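Local coordinates for response regulator receiver protein (Paraburkholderia phymatum, PDB 5TE9) that probably acts as a phosphoacceptor in two-component signalling, a receiver domain thought to be phosphorylated by a partner histidine kinase, at the interface of chains A and B. Numbering follows the deposited sequence. Chains: chain A/B, Response regulator receiver protein.

Contact 1: the interface of chains A and B. Residues chain A 39-43, 133; chain B 137, 141, 147-148.
Backbone pairing carries the polar part of this contact of the deposited assembly, in which the loop after helix 27-39 of chain A meets strand 146-152 of chain B. The B:Phe148 amide N donates to the carbonyl O of A:Lys41 at 2.8 Å, within the carbonyl plane. The O of B:Phe148 accepts the A:Leu43 amide N at 2.8 Å, nearly along the C=O axis. A:Leu42 thus forms a parallel beta bridge with B:Phe148. A side-chain bond adds to the backbone pair: B:Arg141, bent at chi3 (68°), sends its guanidinium NE to the carbonyl O of the poorly ordered A:Tyr39, 3.0 Å away; the donor stands above the carbonyl plane, while the acceptor lies close to the guanidinium plane.

Apolar contacts flank these bonds. CD1 of A:Tyr40 meets CG1 of B:Val137 at 3.3 Å, crossing it at about a right angle. A:Phe133, with CG anti to the backbone N (chi1 -176°), reaches tip to tip toward B:Val137, CE2 to CG2 3.9 Å. The carbonyl O of A:Tyr40 lies in plane at the edge of the B:Phe148 ring, 3.3 Å from CD2. A:Leu43 CD2 lies on one face of the B:Trp147 indole, 3.4 Å from CE3, with A:Lys41 NZ over the opposite face.

The patch joins the end of helix 27-39 and the start of helix 133-142 in one receiver domain to helix 133-142 and the C-terminal strand of the other.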
# COMPACT_ATOMS: atom_id res chain seq x y z
N TYR A 39 8.18 8.35 1.65
CA TYR A 39 9.06 7.24 1.98
C TYR A 39 8.44 5.89 1.60
O TYR A 39 9.17 4.98 1.21
CB TYR A 39 9.41 7.23 3.47
CG TYR A 39 10.01 8.51 4.03
CD1 TYR A 39 10.72 9.39 3.21
CD2 TYR A 39 9.87 8.84 5.38
CE1 TYR A 39 11.28 10.56 3.73
CE2 TYR A 39 10.42 10.01 5.90
CZ TYR A 39 11.12 10.86 5.07
OH TYR A 39 11.67 12.02 5.57
N TYR A 40 7.12 5.75 1.68
CA TYR A 40 6.49 4.48 1.35
C TYR A 40 5.94 4.43 -0.06
O TYR A 40 5.23 3.48 -0.40
CB TYR A 40 5.41 4.15 2.37
CG TYR A 40 6.03 3.90 3.73
CD1 TYR A 40 6.54 2.66 4.06
CD2 TYR A 40 6.13 4.90 4.65
CE1 TYR A 40 7.12 2.43 5.28
CE2 TYR A 40 6.71 4.69 5.88
CZ TYR A 40 7.19 3.46 6.19
OH TYR A 40 7.77 3.26 7.43
N LYS A 41 6.26 5.41 -0.90
CA LYS A 41 6.03 5.32 -2.34
C LYS A 41 4.55 5.23 -2.68
O LYS A 41 4.12 4.39 -3.47
CB LYS A 41 6.80 4.14 -2.95
CG LYS A 41 8.26 4.39 -3.17
CD LYS A 41 9.05 3.15 -2.77
CE LYS A 41 10.06 2.74 -3.81
NZ LYS A 41 9.43 2.27 -5.06
N LEU A 42 3.76 6.10 -2.05
CA LEU A 42 2.38 6.25 -2.46
C LEU A 42 2.35 7.12 -3.69
O LEU A 42 2.90 8.22 -3.69
CB LEU A 42 1.53 6.87 -1.35
CG LEU A 42 0.76 5.87 -0.50
CD1 LEU A 42 0.30 6.57 0.75
CD2 LEU A 42 -0.42 5.31 -1.28
N LEU A 43 1.71 6.64 -4.74
CA LEU A 43 1.60 7.44 -5.95
C LEU A 43 0.45 8.43 -5.90
O LEU A 43 0.39 9.31 -6.76
CB LEU A 43 1.44 6.54 -7.16
CG LEU A 43 2.77 5.98 -7.68
CD1 LEU A 43 2.60 5.30 -9.02
CD2 LEU A 43 3.78 7.11 -7.77
N PHE A 133 2.07 6.53 7.84
CA PHE A 133 1.68 5.51 6.87
C PHE A 133 0.83 4.43 7.52
O PHE A 133 -0.12 3.94 6.90
CB PHE A 133 2.92 4.91 6.21
CG PHE A 133 2.61 3.91 5.13
CD1 PHE A 133 2.05 4.32 3.93
CD2 PHE A 133 2.89 2.57 5.31
CE1 PHE A 133 1.77 3.42 2.92
CE2 PHE A 133 2.61 1.64 4.31
CZ PHE A 133 2.05 2.07 3.11
N VAL B 137 5.85 -4.24 2.73
CA VAL B 137 5.97 -2.83 2.41
C VAL B 137 7.44 -2.46 2.22
O VAL B 137 7.79 -1.73 1.29
CB VAL B 137 5.28 -1.97 3.50
CG1 VAL B 137 5.82 -0.55 3.51
CG2 VAL B 137 3.77 -1.97 3.26
N ARG B 141 9.51 -0.87 -0.95
CA ARG B 141 10.41 0.27 -0.84
C ARG B 141 11.76 -0.02 -1.47
O ARG B 141 12.33 0.83 -2.15
CB ARG B 141 10.60 0.65 0.63
CG ARG B 141 9.41 1.33 1.26
CD ARG B 141 9.73 1.76 2.68
NE ARG B 141 10.70 2.85 2.73
CZ ARG B 141 11.95 2.71 3.14
NH1 ARG B 141 12.39 1.52 3.53
NH2 ARG B 141 12.78 3.75 3.17
N TRP B 147 5.64 0.66 -6.78
CA TRP B 147 4.98 1.74 -6.07
C TRP B 147 3.66 1.26 -5.49
O TRP B 147 3.00 0.39 -6.06
CB TRP B 147 4.71 2.94 -6.98
CG TRP B 147 5.92 3.51 -7.59
CD1 TRP B 147 6.60 3.03 -8.68
CD2 TRP B 147 6.60 4.70 -7.18
NE1 TRP B 147 7.67 3.84 -8.96
CE2 TRP B 147 7.70 4.87 -8.06
CE3 TRP B 147 6.40 5.62 -6.15
CZ2 TRP B 147 8.58 5.92 -7.94
CZ3 TRP B 147 7.28 6.66 -6.03
CH2 TRP B 147 8.36 6.82 -6.92
N PHE B 148 3.26 1.85 -4.36
CA PHE B 148 1.93 1.66 -3.82
C PHE B 148 0.96 2.67 -4.39
O PHE B 148 1.27 3.86 -4.50
CB PHE B 148 1.94 1.78 -2.30
CG PHE B 148 2.43 0.56 -1.60
CD1 PHE B 148 1.76 -0.65 -1.75
CD2 PHE B 148 3.53 0.62 -0.77
CE1 PHE B 148 2.20 -1.77 -1.10
CE2 PHE B 148 3.97 -0.51 -0.11
CZ PHE B 148 3.30 -1.71 -0.28

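Contact 2: the interface of chains A and B. Residues chain A 140-141, 143-147; chain B 41, 43, 151-153.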
# COMPACT_ATOMS: atom_id res chain seq x y z
N VAL A 140 -7.42 3.18 4.76
CA VAL A 140 -7.73 2.40 3.58
C VAL A 140 -8.50 1.14 3.97
O VAL A 140 -9.48 0.76 3.31
CB VAL A 140 -6.43 2.08 2.81
CG1 VAL A 140 -6.63 0.96 1.80
CG2 VAL A 140 -5.91 3.37 2.13
N ARG A 141 -8.12 0.50 5.09
CA ARG A 141 -8.83 -0.69 5.54
C ARG A 141 -10.28 -0.37 5.89
O ARG A 141 -11.19 -1.14 5.56
CB ARG A 141 -8.12 -1.31 6.74
CG ARG A 141 -6.83 -2.01 6.42
CD ARG A 141 -6.26 -2.69 7.65
NE ARG A 141 -7.07 -3.82 8.10
CZ ARG A 141 -7.81 -3.81 9.19
NH1 ARG A 141 -7.86 -2.73 9.94
NH2 ARG A 141 -8.51 -4.89 9.54
N ILE A 143 -12.35 1.74 4.79
CA ILE A 143 -13.17 2.31 3.73
C ILE A 143 -13.35 1.24 2.67
O ILE A 143 -12.38 0.84 2.01
CB ILE A 143 -12.55 3.59 3.15
CG1 ILE A 143 -12.56 4.68 4.22
CG2 ILE A 143 -13.31 4.04 1.91
CD1 ILE A 143 -12.04 5.98 3.76
N SER A 144 -14.60 0.81 2.48
CA SER A 144 -14.90 -0.42 1.75
C SER A 144 -14.33 -0.40 0.34
O SER A 144 -13.71 -1.37 -0.10
CB SER A 144 -16.42 -0.64 1.71
OG SER A 144 -17.02 -0.23 2.92
N ASP A 145 -14.52 0.69 -0.39
CA ASP A 145 -14.20 0.68 -1.81
C ASP A 145 -12.74 0.99 -2.12
O ASP A 145 -12.37 1.07 -3.29
CB ASP A 145 -15.12 1.65 -2.57
CG ASP A 145 -16.60 1.20 -2.57
OD1 ASP A 145 -16.88 0.01 -2.32
OD2 ASP A 145 -17.48 2.05 -2.83
N PHE A 146 -11.89 1.16 -1.10
CA PHE A 146 -10.48 1.48 -1.30
C PHE A 146 -9.62 0.23 -1.18
O PHE A 146 -9.83 -0.60 -0.30
CB PHE A 146 -9.99 2.51 -0.29
CG PHE A 146 -10.46 3.91 -0.55
CD1 PHE A 146 -11.17 4.21 -1.69
CD2 PHE A 146 -10.18 4.92 0.36
CE1 PHE A 146 -11.60 5.50 -1.92
CE2 PHE A 146 -10.61 6.21 0.14
CZ PHE A 146 -11.32 6.50 -1.00
N TRP A 147 -8.60 0.13 -2.05
CA TRP A 147 -7.71 -1.02 -2.06
C TRP A 147 -6.28 -0.56 -2.32
O TRP A 147 -6.05 0.43 -3.02
CB TRP A 147 -8.10 -2.04 -3.12
CG TRP A 147 -9.47 -2.57 -2.97
CD1 TRP A 147 -10.64 -1.95 -3.35
CD2 TRP A 147 -9.83 -3.83 -2.43
NE1 TRP A 147 -11.70 -2.76 -3.05
CE2 TRP A 147 -11.24 -3.92 -2.49
CE3 TRP A 147 -9.11 -4.90 -1.89
CZ2 TRP A 147 -11.93 -5.03 -2.04
CZ3 TRP A 147 -9.79 -5.99 -1.44
CH2 TRP A 147 -11.19 -6.06 -1.52
N LYS B 41 -5.83 -5.53 2.18
CA LYS B 41 -6.51 -5.20 0.93
C LYS B 41 -5.52 -4.97 -0.21
O LYS B 41 -5.61 -4.00 -0.96
CB LYS B 41 -7.42 -3.98 1.09
CG LYS B 41 -8.74 -4.27 1.76
CD LYS B 41 -9.06 -3.15 2.74
CE LYS B 41 -10.47 -2.63 2.60
NZ LYS B 41 -10.69 -1.93 1.32
N LEU B 43 -4.57 -5.87 -3.76
CA LEU B 43 -5.24 -6.47 -4.90
C LEU B 43 -4.35 -7.39 -5.71
O LEU B 43 -4.87 -8.11 -6.56
CB LEU B 43 -5.80 -5.38 -5.80
CG LEU B 43 -7.14 -4.81 -5.32
CD1 LEU B 43 -7.77 -3.92 -6.37
CD2 LEU B 43 -8.06 -5.97 -4.97
N VAL B 151 -6.46 2.42 -4.91
CA VAL B 151 -7.39 2.40 -6.03
C VAL B 151 -8.82 2.27 -5.51
O VAL B 151 -9.11 1.47 -4.61
CB VAL B 151 -7.06 1.26 -7.01
CG1 VAL B 151 -7.05 -0.07 -6.29
CG2 VAL B 151 -8.05 1.26 -8.15
N THR B 152 -9.71 3.07 -6.08
CA THR B 152 -11.11 2.94 -5.78
C THR B 152 -11.71 1.85 -6.67
O THR B 152 -11.25 1.62 -7.79
CB THR B 152 -11.83 4.28 -5.96
OG1 THR B 152 -13.18 4.17 -5.52
CG2 THR B 152 -11.80 4.72 -7.42
N LEU B 153 -12.70 1.15 -6.14
CA LEU B 153 -13.26 -0.03 -6.78
C LEU B 153 -14.77 -0.05 -6.59
O LEU B 153 -15.26 0.29 -5.50
CB LEU B 153 -12.65 -1.33 -6.22
CG LEU B 153 -12.22 -2.42 -7.21
CD1 LEU B 153 -10.87 -2.08 -7.81
CD2 LEU B 153 -12.19 -3.79 -6.55
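In this pair of receiver domains, of the Rcp-like response regulator family, the indole of A:Trp147 lies between B:Lys41 and B:Leu43 of the other copy. NZ of B:Lys41 is 4.3 Å from the centroid of the five-membered ring of A:Trp147, in a cation-pi contact. The CB of B:Lys41 packs on the six-membered ring too, 3.6 Å from CE3 of A:Trp147, and both aliphatic chains cross the indole at about a right angle. At the pyrrole end, CB of B:Leu153 touches NE1 of A:Trp147 at 3.6 Å, and the carbonyl O of B:Val151 lies at the indole edge, in plane.

Antiparallel pairing of the two C-terminal strands probably helps position the indole. A:Trp147 N donates to B:Val151 O at 2.9 Å, and B:Val151 N returns a straighter bond (166° at H) to A:Trp147 O at 2.8 Å; each donor lies in the carbonyl plane of its acceptor. Beyond A:Phe146 and B:Thr152, B:Leu153 N makes a weak bond to A:Asp145 O.

Further out, the turn after helix 133-142 of chain A lies beside the lysine tip. B:Lys41, bent at chi2, chi3 and chi4, lays CD 3.7 Å from A:Arg141 CA and points NZ toward the carbonyl oxygens of A:Ile143 and A:Ser144, both weak partners. This oxygen-rich setting, close to the helix's C-terminal end, would favour a charged ammonium. CG2 of A:Ile143 packs over one face of the A:Phe146 ring, at the strand's first residue.

Contact 1 and contact 2 have C-alpha centres about 16 Å apart on one two-fold symmetric interface, and each recurs with the chains exchanged. They overlap in composition: residues 41, 43, 141 and 147 serve in both, with the chain roles reversed, so strand 146-152 of each copy takes part in parallel pairing with a loop in contact 1 and antiparallel pairing with its own twin in contact 2. Each C-terminal strand thereby reaches onto the partner domain. The reciprocal pairing is compatible with a dimer, although the structure alone does not show whether it forms in solution or responds to phosphorylation.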